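Local coordinates for protein dnab-like replicative helicase (Bacillus phage SPP1, PDB 3BH0) that probably couples ATP hydrolysis to 5'-3' unwinding of double-stranded DNA during phage replication, this chain being the ATPase domain of the DnaB-family helicase, at residues R68-I73 with R211-M216; M186-Q191 with I225-L230; F262-D267 with I278-I283; D256-E261 with K285-P290. All blocks are in the same frame, centred on the assembly; numbering follows the deposited sequence.

The four contacts sit on one mixed sheet. Contact 1 seats helix 202-220 against the start of strand 70-74, and contact 2 pairs strands 183-188 and 223-228, which flank that helix in the chain; their centres lie about 11 Å apart. Contacts 3 and 4 are the two ends of the pairing between strands 259-265 and 278-286, about 17 Å between centres. Strand 70-74 joins the halves, bonding to strand 223-228 by Val-71 O to Ala-226 N (2.8 Å) and to strand 259-265 by Leu-72 O to Glu-261 N (2.7 Å). It leads into the probable P-loop (Walker A), which Leu-227 of contact 2 and Leu-263 of contact 3 touch. Asp-258 of contact 4 receives the cations of contact 1.

Contact 1: residues R68-I73 with R211-M216; sequences RNFVLI and RDLKKM
The ammonium nitrogen of Lys-214 is gripped by two acceptors: the backbone O of Arg-68, which lies 2.9 Å from NZ, and the carboxylate of Asp-258, with which NZ forms a salt bridge. The first is a hydrogen bond in which NZ stands above the carbonyl plane, 45° out of it, and so not on a lone pair. Lys-214 reaches this place with CG anti to the backbone N (chi1 173°), a bend at chi2 and an extended end. On the way its CD passes Phe-70 CB at 3.8 Å. Arg-68 crosses the lysine tip obliquely and brings a second cation close, with NH1 2.9 Å from Lys-214 NZ. Both atoms are donors and do not bond; Asp-258, which also pairs with Arg-68 NH2, probably offsets this repulsion.

Below the polar end, Phe-70 points toward the helix with CG anti to its backbone N. Leu-213 CB lies over the ring face in a CH-pi contact, 4.1 Å from the Phe-70 centroid and 29° off the ring normal. The backbone N of Lys-214 lies over the same face, offset toward the rim. Helix 202-220 is thus seated on the face of the sheet at the start of strand 70-74, the layering of a helix against the parallel part of the central sheet that characterises the RecA-like core of P-loop ATPases.

Contact 2: residues M186-Q191 with I225-L230; sequences MIDYLQ and IALSQL
A very short backbone bond, 2.5 Å from Tyr-189 N to Ile-187 O, folds the chain into an inverse gamma turn centred on Asp-188. The same Ile-187 O accepts a second hydrogen bond, from Leu-227 N at 3.2 Å, in the carbonyl plane, so one oxygen serves both the turn and the sheet. Before the turn the strands run parallel, their short axes 4.7 Å apart at closest approach, and Ile-187 N donates to Ile-225 O nearly along the C=O axis. After it, Leu-190 N donates to Leu-227 O at 2.8 Å, so the chain stays bonded to strand 223-228 as it leaves the sheet.

Strands 183-188 and 223-228 are the two strands of a beta-alpha-beta unit whose crossover is helix 202-220. Asp-188 lies near the C-terminal end of a hydrophobic strand, a position consistent with that of the Walker B aspartate in RecA-like ATPases; its OD1 lies beside Leu-227 CD2.

On the face bearing Met-186 and Ile-225 the two side chains run side by side, Met-186 CE meeting Ile-225 CG2 at 3.6 Å. Beyond the turn Leu-190 CD1 packs on Ala-226 CB. Gln-191, bent at chi2 (85°), turns its amide both ways: NE2 donates to Ser-228 OG at 2.8 Å, nearly straight and in the amide plane, while OE1 accepts from Gln-229 N at 3.3 Å. Ser-228 OG in turn donates to Gln-229 O, on a lone pair in the carbonyl plane.

Contact 3: residues F262-D267 with I278-I283; sequences FLYRDD and IVEVII
Leu-263 lies at the apolar centre, on the sheet face it shares with Val-279 and Val-281. Its CD1 meets Val-281 CG2 at 3.8 Å, the two side chains pointing the same way, while its CG touches Val-279 CG1, those side chains crossing obliquely; Phe-84 of helix 81-93 covers this side. On the other face Tyr-264 CB touches Ile-282 CD1. Here the sheet turns from parallel to antiparallel, strand 259-265 bonding on its other side to strand 70-74. Hydrogen-bonded pairs join Phe-262 with Ile-282, both bonds 2.7 Å (N of each to O of the other), and Tyr-264 with Glu-280.

Further out, Glu-280 holds CG in the crowded position (chi1 59°), at the edge of the Tyr-264 ring, 4.0 Å from CD2. Arg-265 NE forms a salt bridge with Asp-267 OD1 (3.1 Å), and its NH1 bonds Ser-78 O of the probable P-loop. Asp-266 OD1 and Glu-280 OE1 stand 6.2 Å apart, and Arg-241, a weak long partner of both, would ease their repulsion.

Contact 4: residues D256-E261 with K285-P290; sequences DADIIE and KHRDGP
Here the start of strand 259-265, entered from the C-terminal end of helix 252-256, pairs antiparallel with the end of strand 278-286 and meets the loop that follows. Ile-259 and His-286 form a non-hydrogen-bonded pair, their side chains pointing the same way. Next to them Asp-258 O accepts from Arg-287 N at 3.0 Å, in the carbonyl plane. Lys-285, fully extended, runs past Ile-260, its CB 3.9 Å from Ile-260 CD1, and delivers NZ to Ala-257 O at 2.5 Å, nearly along the C=O axis; NZ also bonds Glu-254 O.

Arg-287 bends at chi3 (-65°) and presents its guanidinium edge to Asp-258. NE donates to Asp-258 OD1 at 2.6 Å in an almost perfectly straight bond (178°), OD1 accepting on its anti lone pair, with carboxylate and guanidinium planes 75° apart. Its NH2 bonds Gln-255 O and, weakly, Asp-256 O.

Asp-258 therefore collects three cationic partners: Arg-287 and Arg-68 on OD1, Lys-214 on OD2, where Phe-70 N donates as well. Such company should favour its ionised form, and the Lys-285 and Arg-287 charges beside the last carbonyls of helix 252-256 would complement the negative end of the helix dipole.

Contact 1: residues R68-I73 with R211-M216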
loop_
_atom_site.group_PDB
_atom_site.type_symbol
_atom_site.label_atom_id
_atom_site.label_comp_id
_atom_site.label_asym_id
_atom_site.label_seq_id
_atom_site.Cartn_x
_atom_site.Cartn_y
_atom_site.Cartn_z
ATOM N N ARG A 68 -11.966 -6.371 5.410
ATOM C CA ARG A 68 -12.870 -5.670 4.485
ATOM C C ARG A 68 -12.332 -4.337 3.906
ATOM O O ARG A 68 -12.937 -3.749 2.995
ATOM C CB ARG A 68 -14.244 -5.481 5.161
ATOM C CG ARG A 68 -14.388 -4.263 6.072
ATOM C CD ARG A 68 -15.295 -3.192 5.440
ATOM N NE ARG A 68 -15.261 -1.955 6.221
ATOM C CZ ARG A 68 -15.951 -0.847 5.953
ATOM N NH1 ARG A 68 -16.755 -0.764 4.904
ATOM N NH2 ARG A 68 -15.831 0.200 6.753
ATOM N N ASN A 69 -11.193 -3.882 4.433
ATOM C CA ASN A 69 -10.708 -2.520 4.178
ATOM C C ASN A 69 -10.309 -2.233 2.735
ATOM O O ASN A 69 -9.716 -3.060 2.050
ATOM C CB ASN A 69 -9.538 -2.151 5.102
ATOM C CG ASN A 69 -9.916 -2.124 6.573
ATOM O OD1 ASN A 69 -9.033 -2.124 7.431
ATOM N ND2 ASN A 69 -11.220 -2.095 6.878
ATOM N N PHE A 70 -10.657 -1.039 2.299
ATOM C CA PHE A 70 -10.176 -0.502 1.052
ATOM C C PHE A 70 -9.321 0.697 1.444
ATOM O O PHE A 70 -9.838 1.727 1.894
ATOM C CB PHE A 70 -11.356 -0.110 0.164
ATOM C CG PHE A 70 -10.968 0.539 -1.119
ATOM C CD1 PHE A 70 -9.811 0.165 -1.791
ATOM C CD2 PHE A 70 -11.777 1.517 -1.672
ATOM C CE1 PHE A 70 -9.456 0.769 -2.979
ATOM C CE2 PHE A 70 -11.427 2.135 -2.868
ATOM C CZ PHE A 70 -10.265 1.754 -3.521
ATOM N N VAL A 71 -8.006 0.534 1.331
ATOM C CA VAL A 71 -7.084 1.593 1.709
ATOM C C VAL A 71 -6.368 2.208 0.520
ATOM O O VAL A 71 -5.969 1.535 -0.429
ATOM C CB VAL A 71 -6.150 1.221 2.924
ATOM C CG1 VAL A 71 -6.256 -0.225 3.279
ATOM C CG2 VAL A 71 -4.709 1.622 2.707
ATOM N N LEU A 72 -6.279 3.527 0.588
ATOM C CA LEU A 72 -5.714 4.357 -0.444
ATOM C C LEU A 72 -4.415 5.011 0.055
ATOM O O LEU A 72 -4.364 5.565 1.142
ATOM C CB LEU A 72 -6.747 5.415 -0.834
ATOM C CG LEU A 72 -6.602 6.011 -2.219
ATOM C CD1 LEU A 72 -7.095 4.998 -3.273
ATOM C CD2 LEU A 72 -7.379 7.306 -2.294
ATOM N N ILE A 73 -3.364 4.885 -0.745
ATOM C CA ILE A 73 -2.093 5.550 -0.499
ATOM C C ILE A 73 -1.925 6.509 -1.659
ATOM O O ILE A 73 -1.602 6.103 -2.775
ATOM C CB ILE A 73 -0.889 4.564 -0.428
ATOM C CG1 ILE A 73 -1.076 3.567 0.720
ATOM C CG2 ILE A 73 0.400 5.331 -0.212
ATOM C CD1 ILE A 73 -0.109 2.416 0.704
ATOM N N ARG A 211 -15.719 1.986 -6.688
ATOM C CA ARG A 211 -16.816 1.160 -6.157
ATOM C C ARG A 211 -16.482 -0.313 -6.234
ATOM O O ARG A 211 -16.651 -1.046 -5.245
ATOM C CB ARG A 211 -18.135 1.421 -6.900
ATOM C CG ARG A 211 -18.810 2.712 -6.522
ATOM C CD ARG A 211 -20.186 2.819 -7.160
ATOM N NE ARG A 211 -20.123 2.758 -8.621
ATOM C CZ ARG A 211 -20.043 3.830 -9.396
ATOM N NH1 ARG A 211 -20.013 5.028 -8.836
ATOM N NH2 ARG A 211 -19.999 3.711 -10.730
ATOM N N ASP A 212 -15.987 -0.733 -7.399
ATOM C CA ASP A 212 -15.683 -2.138 -7.663
ATOM C C ASP A 212 -14.537 -2.663 -6.787
ATOM O O ASP A 212 -14.566 -3.829 -6.327
ATOM C CB ASP A 212 -15.424 -2.367 -9.170
ATOM C CG ASP A 212 -16.684 -2.133 -10.036
ATOM O OD1 ASP A 212 -17.761 -1.855 -9.461
ATOM O OD2 ASP A 212 -16.614 -2.218 -11.285
ATOM N N LEU A 213 -13.547 -1.796 -6.533
ATOM C CA LEU A 213 -12.406 -2.162 -5.678
ATOM C C LEU A 213 -12.847 -2.399 -4.250
ATOM O O LEU A 213 -12.344 -3.298 -3.577
ATOM C CB LEU A 213 -11.278 -1.112 -5.733
ATOM C CG LEU A 213 -10.380 -1.212 -6.972
ATOM C CD1 LEU A 213 -9.378 -0.072 -7.046
ATOM C CD2 LEU A 213 -9.664 -2.578 -7.073
ATOM N N LYS A 214 -13.786 -1.587 -3.788
ATOM C CA LYS A 214 -14.321 -1.731 -2.433
ATOM C C LYS A 214 -15.235 -2.972 -2.339
ATOM O O LYS A 214 -15.148 -3.751 -1.379
ATOM C CB LYS A 214 -15.035 -0.433 -2.005
ATOM C CG LYS A 214 -15.788 -0.473 -0.668
ATOM C CD LYS A 214 -14.976 -1.094 0.461
ATOM C CE LYS A 214 -15.709 -1.022 1.791
ATOM N NZ LYS A 214 -14.840 -1.585 2.871
ATOM N N LYS A 215 -16.100 -3.143 -3.342
ATOM C CA LYS A 215 -16.968 -4.321 -3.444
ATOM C C LYS A 215 -16.121 -5.607 -3.434
ATOM O O LYS A 215 -16.412 -6.539 -2.686
ATOM C CB LYS A 215 -17.835 -4.244 -4.710
ATOM C CG LYS A 215 -19.156 -4.980 -4.565
ATOM C CD LYS A 215 -19.829 -5.266 -5.891
ATOM C CE LYS A 215 -20.769 -4.142 -6.302
ATOM N NZ LYS A 215 -21.553 -4.543 -7.519
ATOM N N MET A 216 -15.059 -5.625 -4.245
ATOM C CA MET A 216 -14.105 -6.728 -4.264
ATOM C C MET A 216 -13.472 -6.993 -2.894
ATOM O O MET A 216 -13.388 -8.143 -2.460
ATOM C CB MET A 216 -13.015 -6.477 -5.302
ATOM C CG MET A 216 -11.942 -7.572 -5.338
ATOM S SD MET A 216 -10.727 -7.313 -6.638
ATOM C CE MET A 216 -9.735 -6.006 -5.902
#

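Contact 2: residues M186-Q191 with I225-L230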
loop_
_atom_site.group_PDB
_atom_site.type_symbol
_atom_site.label_atom_id
_atom_site.label_comp_id
_atom_site.label_asym_id
_atom_site.label_seq_id
_atom_site.Cartn_x
_atom_site.Cartn_y
_atom_site.Cartn_z
ATOM N N MET A 186 -2.480 -5.258 -3.545
ATOM C CA MET A 186 -1.846 -3.951 -3.750
ATOM C C MET A 186 -1.906 -3.573 -5.216
ATOM O O MET A 186 -1.516 -4.360 -6.081
ATOM C CB MET A 186 -0.381 -3.951 -3.314
ATOM C CG MET A 186 -0.130 -4.111 -1.833
ATOM S SD MET A 186 1.412 -3.294 -1.331
ATOM C CE MET A 186 0.820 -1.621 -1.057
ATOM N N ILE A 187 -2.374 -2.365 -5.507
ATOM C CA ILE A 187 -2.464 -1.937 -6.891
ATOM C C ILE A 187 -1.531 -0.752 -7.198
ATOM O O ILE A 187 -1.794 0.382 -6.767
ATOM C CB ILE A 187 -3.927 -1.705 -7.298
ATOM C CG1 ILE A 187 -4.749 -2.943 -6.889
ATOM C CG2 ILE A 187 -4.036 -1.396 -8.812
ATOM C CD1 ILE A 187 -6.216 -2.762 -6.849
ATOM N N ASP A 188 -0.427 -1.015 -7.917
ATOM C CA ASP A 188 0.448 0.099 -8.323
ATOM C C ASP A 188 -0.244 0.957 -9.323
ATOM O O ASP A 188 -0.131 0.857 -10.547
ATOM C CB ASP A 188 1.879 -0.224 -8.747
ATOM C CG ASP A 188 2.768 1.063 -8.844
ATOM O OD1 ASP A 188 2.251 2.215 -8.713
ATOM O OD2 ASP A 188 3.989 0.924 -9.068
ATOM N N TYR A 189 -0.998 1.794 -8.645
ATOM C CA TYR A 189 -1.722 2.945 -9.053
ATOM C C TYR A 189 -2.970 2.778 -9.868
ATOM O O TYR A 189 -2.978 2.214 -10.958
ATOM C CB TYR A 189 -0.850 4.218 -9.140
ATOM C CG TYR A 189 -0.699 4.973 -10.417
ATOM C CD1 TYR A 189 -1.642 5.926 -10.790
ATOM C CD2 TYR A 189 0.460 4.841 -11.186
ATOM C CE1 TYR A 189 -1.477 6.676 -11.940
ATOM C CE2 TYR A 189 0.640 5.600 -12.339
ATOM C CZ TYR A 189 -0.329 6.507 -12.704
ATOM O OH TYR A 189 -0.161 7.234 -13.847
ATOM N N LEU A 190 -4.025 3.240 -9.205
ATOM C CA LEU A 190 -5.401 3.014 -9.523
ATOM C C LEU A 190 -5.814 3.608 -10.854
ATOM O O LEU A 190 -6.594 2.999 -11.573
ATOM C CB LEU A 190 -6.267 3.579 -8.383
ATOM C CG LEU A 190 -7.801 3.603 -8.456
ATOM C CD1 LEU A 190 -8.353 3.365 -7.064
ATOM C CD2 LEU A 190 -8.342 4.914 -9.035
ATOM N N GLN A 191 -5.271 4.775 -11.178
ATOM C CA GLN A 191 -5.726 5.556 -12.329
ATOM C C GLN A 191 -5.180 5.017 -13.642
ATOM O O GLN A 191 -5.436 5.587 -14.707
ATOM C CB GLN A 191 -5.359 7.038 -12.172
ATOM C CG GLN A 191 -6.169 7.782 -11.107
ATOM C CD GLN A 191 -5.601 7.639 -9.685
ATOM O OE1 GLN A 191 -4.545 7.034 -9.465
ATOM N NE2 GLN A 191 -6.310 8.213 -8.718
ATOM N N ILE A 225 -5.367 -2.402 -1.229
ATOM C CA ILE A 225 -4.533 -1.219 -1.077
ATOM C C ILE A 225 -4.229 -0.637 -2.465
ATOM O O ILE A 225 -3.439 -1.197 -3.232
ATOM C CB ILE A 225 -3.221 -1.498 -0.296
ATOM C CG1 ILE A 225 -3.517 -2.033 1.114
ATOM C CG2 ILE A 225 -2.427 -0.231 -0.160
ATOM C CD1 ILE A 225 -2.302 -2.534 1.862
ATOM N N ALA A 226 -4.884 0.475 -2.784
ATOM C CA ALA A 226 -4.655 1.156 -4.031
ATOM C C ALA A 226 -3.815 2.428 -3.842
ATOM O O ALA A 226 -4.136 3.310 -3.027
ATOM C CB ALA A 226 -5.983 1.465 -4.733
ATOM N N LEU A 227 -2.720 2.487 -4.597
ATOM C CA LEU A 227 -1.934 3.690 -4.781
ATOM C C LEU A 227 -2.687 4.619 -5.732
ATOM O O LEU A 227 -3.338 4.166 -6.672
ATOM C CB LEU A 227 -0.540 3.348 -5.338
ATOM C CG LEU A 227 0.568 3.030 -4.335
ATOM C CD1 LEU A 227 0.180 1.868 -3.441
ATOM C CD2 LEU A 227 1.896 2.736 -5.022
ATOM N N SER A 228 -2.575 5.919 -5.479
ATOM C CA SER A 228 -3.305 6.918 -6.225
ATOM C C SER A 228 -2.477 8.178 -6.376
ATOM O O SER A 228 -1.787 8.615 -5.447
ATOM C CB SER A 228 -4.628 7.247 -5.531
ATOM O OG SER A 228 -5.220 8.398 -6.107
ATOM N N GLN A 229 -2.564 8.772 -7.554
ATOM C CA GLN A 229 -1.884 10.014 -7.834
ATOM C C GLN A 229 -2.712 11.121 -7.216
ATOM O O GLN A 229 -3.790 10.860 -6.691
ATOM C CB GLN A 229 -1.712 10.192 -9.351
ATOM C CG GLN A 229 -2.986 10.520 -10.155
ATOM C CD GLN A 229 -2.806 10.274 -11.680
ATOM O OE1 GLN A 229 -1.692 10.132 -12.171
ATOM N NE2 GLN A 229 -3.907 10.220 -12.407
ATOM N N LEU A 230 -2.196 12.345 -7.240
ATOM C CA LEU A 230 -2.930 13.519 -6.740
ATOM C C LEU A 230 -2.799 14.661 -7.719
ATOM O O LEU A 230 -1.873 14.675 -8.542
ATOM C CB LEU A 230 -2.436 13.962 -5.353
ATOM C CG LEU A 230 -2.922 13.116 -4.181
ATOM C CD1 LEU A 230 -2.089 13.379 -2.957
ATOM C CD2 LEU A 230 -4.376 13.372 -3.897
#

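Contact 3: residues F262-D267 with I278-I283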
loop_
_atom_site.group_PDB
_atom_site.type_symbol
_atom_site.label_atom_id
_atom_site.label_comp_id
_atom_site.label_asym_id
_atom_site.label_seq_id
_atom_site.Cartn_x
_atom_site.Cartn_y
_atom_site.Cartn_z
ATOM N N PHE A 262 -2.078 9.812 2.988
ATOM C CA PHE A 262 -1.264 10.691 2.167
ATOM C C PHE A 262 0.185 10.633 2.636
ATOM O O PHE A 262 0.456 10.450 3.824
ATOM C CB PHE A 262 -1.747 12.138 2.271
ATOM C CG PHE A 262 -3.108 12.391 1.676
ATOM C CD1 PHE A 262 -3.461 11.870 0.444
ATOM C CD2 PHE A 262 -4.013 13.211 2.334
ATOM C CE1 PHE A 262 -4.722 12.136 -0.111
ATOM C CE2 PHE A 262 -5.269 13.498 1.786
ATOM C CZ PHE A 262 -5.624 12.954 0.564
ATOM N N LEU A 263 1.103 10.771 1.688
ATOM C CA LEU A 263 2.519 10.924 1.982
ATOM C C LEU A 263 2.969 12.330 1.613
ATOM O O LEU A 263 2.596 12.871 0.576
ATOM C CB LEU A 263 3.356 9.890 1.228
ATOM C CG LEU A 263 3.579 8.462 1.756
ATOM C CD1 LEU A 263 2.612 7.992 2.836
ATOM C CD2 LEU A 263 3.514 7.520 0.595
ATOM N N TYR A 264 3.770 12.921 2.483
ATOM C CA TYR A 264 4.337 14.228 2.253
ATOM C C TYR A 264 5.755 14.196 2.763
ATOM O O TYR A 264 6.006 13.778 3.891
ATOM C CB TYR A 264 3.518 15.272 2.998
ATOM C CG TYR A 264 4.053 16.676 2.929
ATOM C CD1 TYR A 264 3.862 17.457 1.793
ATOM C CD2 TYR A 264 4.726 17.233 4.009
ATOM C CE1 TYR A 264 4.339 18.754 1.735
ATOM C CE2 TYR A 264 5.210 18.524 3.962
ATOM C CZ TYR A 264 5.017 19.282 2.828
ATOM O OH TYR A 264 5.493 20.569 2.776
ATOM N N ARG A 265 6.680 14.624 1.913
ATOM C CA ARG A 265 8.093 14.675 2.263
ATOM C C ARG A 265 8.533 16.144 2.198
ATOM O O ARG A 265 8.786 16.671 1.119
ATOM C CB ARG A 265 8.861 13.788 1.293
ATOM C CG ARG A 265 10.293 13.515 1.664
ATOM C CD ARG A 265 10.942 12.637 0.612
ATOM N NE ARG A 265 12.222 13.204 0.210
ATOM C CZ ARG A 265 12.500 13.685 -1.000
ATOM N NH1 ARG A 265 11.598 13.646 -1.972
ATOM N NH2 ARG A 265 13.698 14.200 -1.237
ATOM N N ASP A 266 8.580 16.810 3.352
ATOM C CA ASP A 266 8.762 18.275 3.409
ATOM C C ASP A 266 10.001 18.785 2.670
ATOM O O ASP A 266 9.969 19.875 2.085
ATOM C CB ASP A 266 8.748 18.803 4.863
ATOM C CG ASP A 266 8.622 20.336 4.942
ATOM O OD1 ASP A 266 7.574 20.855 5.382
ATOM O OD2 ASP A 266 9.561 21.049 4.564
ATOM N N ASP A 267 11.079 17.999 2.694
ATOM C CA ASP A 267 12.362 18.453 2.142
ATOM C C ASP A 267 12.452 18.370 0.614
ATOM O O ASP A 267 13.428 18.846 0.023
ATOM C CB ASP A 267 13.580 17.802 2.856
ATOM C CG ASP A 267 13.672 16.293 2.644
ATOM O OD1 ASP A 267 12.901 15.741 1.830
ATOM O OD2 ASP A 267 14.528 15.654 3.292
ATOM N N ILE A 278 12.329 13.205 6.584
ATOM C CA ILE A 278 11.082 12.740 7.202
ATOM C C ILE A 278 9.964 12.639 6.155
ATOM O O ILE A 278 9.695 13.584 5.420
ATOM C CB ILE A 278 10.631 13.645 8.382
ATOM C CG1 ILE A 278 11.641 13.604 9.549
ATOM C CG2 ILE A 278 9.222 13.281 8.841
ATOM C CD1 ILE A 278 11.658 12.304 10.360
ATOM N N VAL A 279 9.350 11.464 6.082
ATOM C CA VAL A 279 8.129 11.285 5.342
ATOM C C VAL A 279 7.015 11.195 6.368
ATOM O O VAL A 279 7.022 10.306 7.223
ATOM C CB VAL A 279 8.164 10.009 4.471
ATOM C CG1 VAL A 279 6.764 9.653 3.957
ATOM C CG2 VAL A 279 9.101 10.211 3.297
ATOM N N GLU A 280 6.058 12.109 6.289
ATOM C CA GLU A 280 4.877 11.974 7.121
ATOM C C GLU A 280 3.711 11.272 6.405
ATOM O O GLU A 280 3.345 11.600 5.262
ATOM C CB GLU A 280 4.474 13.297 7.774
ATOM C CG GLU A 280 4.153 14.447 6.856
ATOM C CD GLU A 280 3.764 15.710 7.634
ATOM O OE1 GLU A 280 4.606 16.256 8.380
ATOM O OE2 GLU A 280 2.601 16.164 7.502
ATOM N N VAL A 281 3.176 10.266 7.089
ATOM C CA VAL A 281 1.995 9.564 6.653
ATOM C C VAL A 281 0.795 10.270 7.265
ATOM O O VAL A 281 0.542 10.171 8.468
ATOM C CB VAL A 281 2.048 8.085 7.064
ATOM C CG1 VAL A 281 0.822 7.353 6.577
ATOM C CG2 VAL A 281 3.298 7.427 6.508
ATOM N N ILE A 282 0.070 11.010 6.437
ATOM C CA ILE A 282 -1.115 11.711 6.902
ATOM C C ILE A 282 -2.351 10.857 6.643
ATOM O O ILE A 282 -2.739 10.673 5.492
ATOM C CB ILE A 282 -1.289 13.086 6.202
ATOM C CG1 ILE A 282 0.038 13.841 6.166
ATOM C CG2 ILE A 282 -2.407 13.891 6.862
ATOM C CD1 ILE A 282 0.037 15.076 5.248
ATOM N N ILE A 283 -2.941 10.330 7.718
ATOM C CA ILE A 283 -4.219 9.612 7.692
ATOM C C ILE A 283 -5.341 10.653 7.566
ATOM O O ILE A 283 -5.725 11.280 8.546
ATOM C CB ILE A 283 -4.412 8.732 8.969
ATOM C CG1 ILE A 283 -3.409 7.574 9.010
ATOM C CG2 ILE A 283 -5.797 8.125 9.013
ATOM C CD1 ILE A 283 -1.995 7.933 9.503
#

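Contact 4: residues D256-E261 with K285-P290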
loop_
_atom_site.group_PDB
_atom_site.type_symbol
_atom_site.label_atom_id
_atom_site.label_comp_id
_atom_site.label_asym_id
_atom_site.label_seq_id
_atom_site.Cartn_x
_atom_site.Cartn_y
_atom_site.Cartn_z
ATOM N N ASP A 256 -15.486 5.824 -0.890
ATOM C CA ASP A 256 -15.369 4.367 -0.783
ATOM C C ASP A 256 -14.294 3.851 0.170
ATOM O O ASP A 256 -14.488 2.828 0.829
ATOM C CB ASP A 256 -15.220 3.745 -2.169
ATOM C CG ASP A 256 -16.468 3.923 -3.006
ATOM O OD1 ASP A 256 -17.583 3.941 -2.422
ATOM O OD2 ASP A 256 -16.344 4.057 -4.237
ATOM N N ALA A 257 -13.176 4.568 0.259
ATOM C CA ALA A 257 -12.048 4.127 1.070
ATOM C C ALA A 257 -12.343 4.228 2.565
ATOM O O ALA A 257 -12.959 5.181 3.047
ATOM C CB ALA A 257 -10.793 4.915 0.717
ATOM N N ASP A 258 -11.901 3.219 3.290
ATOM C CA ASP A 258 -11.971 3.229 4.736
ATOM C C ASP A 258 -10.778 3.998 5.290
ATOM O O ASP A 258 -10.891 4.734 6.272
ATOM C CB ASP A 258 -12.000 1.781 5.239
ATOM C CG ASP A 258 -13.064 0.970 4.531
ATOM O OD1 ASP A 258 -14.240 1.411 4.539
ATOM O OD2 ASP A 258 -12.728 -0.058 3.909
ATOM N N ILE A 259 -9.635 3.817 4.636
ATOM C CA ILE A 259 -8.404 4.468 5.037
ATOM C C ILE A 259 -7.754 5.181 3.848
ATOM O O ILE A 259 -7.620 4.621 2.760
ATOM C CB ILE A 259 -7.428 3.478 5.704
ATOM C CG1 ILE A 259 -8.127 2.771 6.876
ATOM C CG2 ILE A 259 -6.173 4.220 6.188
ATOM C CD1 ILE A 259 -7.368 1.611 7.516
ATOM N N ILE A 260 -7.376 6.427 4.068
ATOM C CA ILE A 260 -6.631 7.184 3.088
ATOM C C ILE A 260 -5.375 7.721 3.743
ATOM O O ILE A 260 -5.421 8.574 4.630
ATOM C CB ILE A 260 -7.463 8.337 2.489
ATOM C CG1 ILE A 260 -8.719 7.779 1.805
ATOM C CG2 ILE A 260 -6.595 9.196 1.534
ATOM C CD1 ILE A 260 -9.709 8.845 1.289
ATOM N N GLU A 261 -4.240 7.202 3.309
ATOM C CA GLU A 261 -2.982 7.717 3.791
ATOM C C GLU A 261 -2.254 8.521 2.716
ATOM O O GLU A 261 -1.926 8.009 1.656
ATOM C CB GLU A 261 -2.129 6.611 4.421
ATOM C CG GLU A 261 -2.293 5.257 3.810
ATOM C CD GLU A 261 -1.862 4.126 4.725
ATOM O OE1 GLU A 261 -2.644 3.769 5.610
ATOM O OE2 GLU A 261 -0.769 3.559 4.536
ATOM N N LYS A 285 -8.414 10.106 6.203
ATOM C CA LYS A 285 -9.691 9.474 6.436
ATOM C C LYS A 285 -9.480 8.161 7.156
ATOM O O LYS A 285 -8.580 7.372 6.819
ATOM C CB LYS A 285 -10.462 9.237 5.138
ATOM C CG LYS A 285 -11.883 8.805 5.407
ATOM C CD LYS A 285 -12.601 8.317 4.172
ATOM C CE LYS A 285 -14.021 7.841 4.552
ATOM N NZ LYS A 285 -14.607 7.056 3.462
ATOM N N HIS A 286 -10.312 7.947 8.168
ATOM C CA HIS A 286 -10.288 6.727 8.935
ATOM C C HIS A 286 -11.703 6.418 9.435
ATOM O O HIS A 286 -12.218 7.080 10.353
ATOM C CB HIS A 286 -9.291 6.836 10.094
ATOM C CG HIS A 286 -8.941 5.513 10.692
ATOM N ND1 HIS A 286 -7.920 5.352 11.601
ATOM C CD2 HIS A 286 -9.469 4.283 10.499
ATOM C CE1 HIS A 286 -7.841 4.082 11.950
ATOM N NE2 HIS A 286 -8.773 3.413 11.297
ATOM N N ARG A 287 -12.322 5.412 8.812
ATOM C CA ARG A 287 -13.737 5.095 9.039
ATOM C C ARG A 287 -14.023 4.607 10.464
ATOM O O ARG A 287 -14.994 5.020 11.092
ATOM C CB ARG A 287 -14.225 4.056 8.025
ATOM C CG ARG A 287 -15.746 3.951 7.969
ATOM C CD ARG A 287 -16.243 2.861 7.056
ATOM N NE ARG A 287 -15.937 3.056 5.628
ATOM C CZ ARG A 287 -16.429 4.015 4.845
ATOM N NH1 ARG A 287 -17.252 4.947 5.329
ATOM N NH2 ARG A 287 -16.077 4.056 3.568
ATOM N N ASP A 288 -13.146 3.744 10.962
ATOM C CA ASP A 288 -13.321 3.073 12.241
ATOM C C ASP A 288 -12.181 3.442 13.197
ATOM O O ASP A 288 -11.586 2.568 13.815
ATOM C CB ASP A 288 -13.353 1.552 12.004
ATOM C CG ASP A 288 -14.094 0.785 13.104
ATOM O OD1 ASP A 288 -15.181 1.246 13.554
ATOM O OD2 ASP A 288 -13.589 -0.300 13.506
ATOM N N GLY A 289 -11.876 4.730 13.317
ATOM C CA GLY A 289 -10.780 5.153 14.165
ATOM C C GLY A 289 -10.287 6.565 13.934
ATOM O O GLY A 289 -10.900 7.318 13.171
ATOM N N PRO A 290 -9.158 6.927 14.588
ATOM C CA PRO A 290 -8.627 8.303 14.643
ATOM C C PRO A 290 -7.937 8.750 13.342
ATOM O O PRO A 290 -7.320 7.932 12.657
ATOM C CB PRO A 290 -7.575 8.224 15.764
ATOM C CG PRO A 290 -7.069 6.802 15.703
ATOM C CD PRO A 290 -8.284 5.971 15.312
#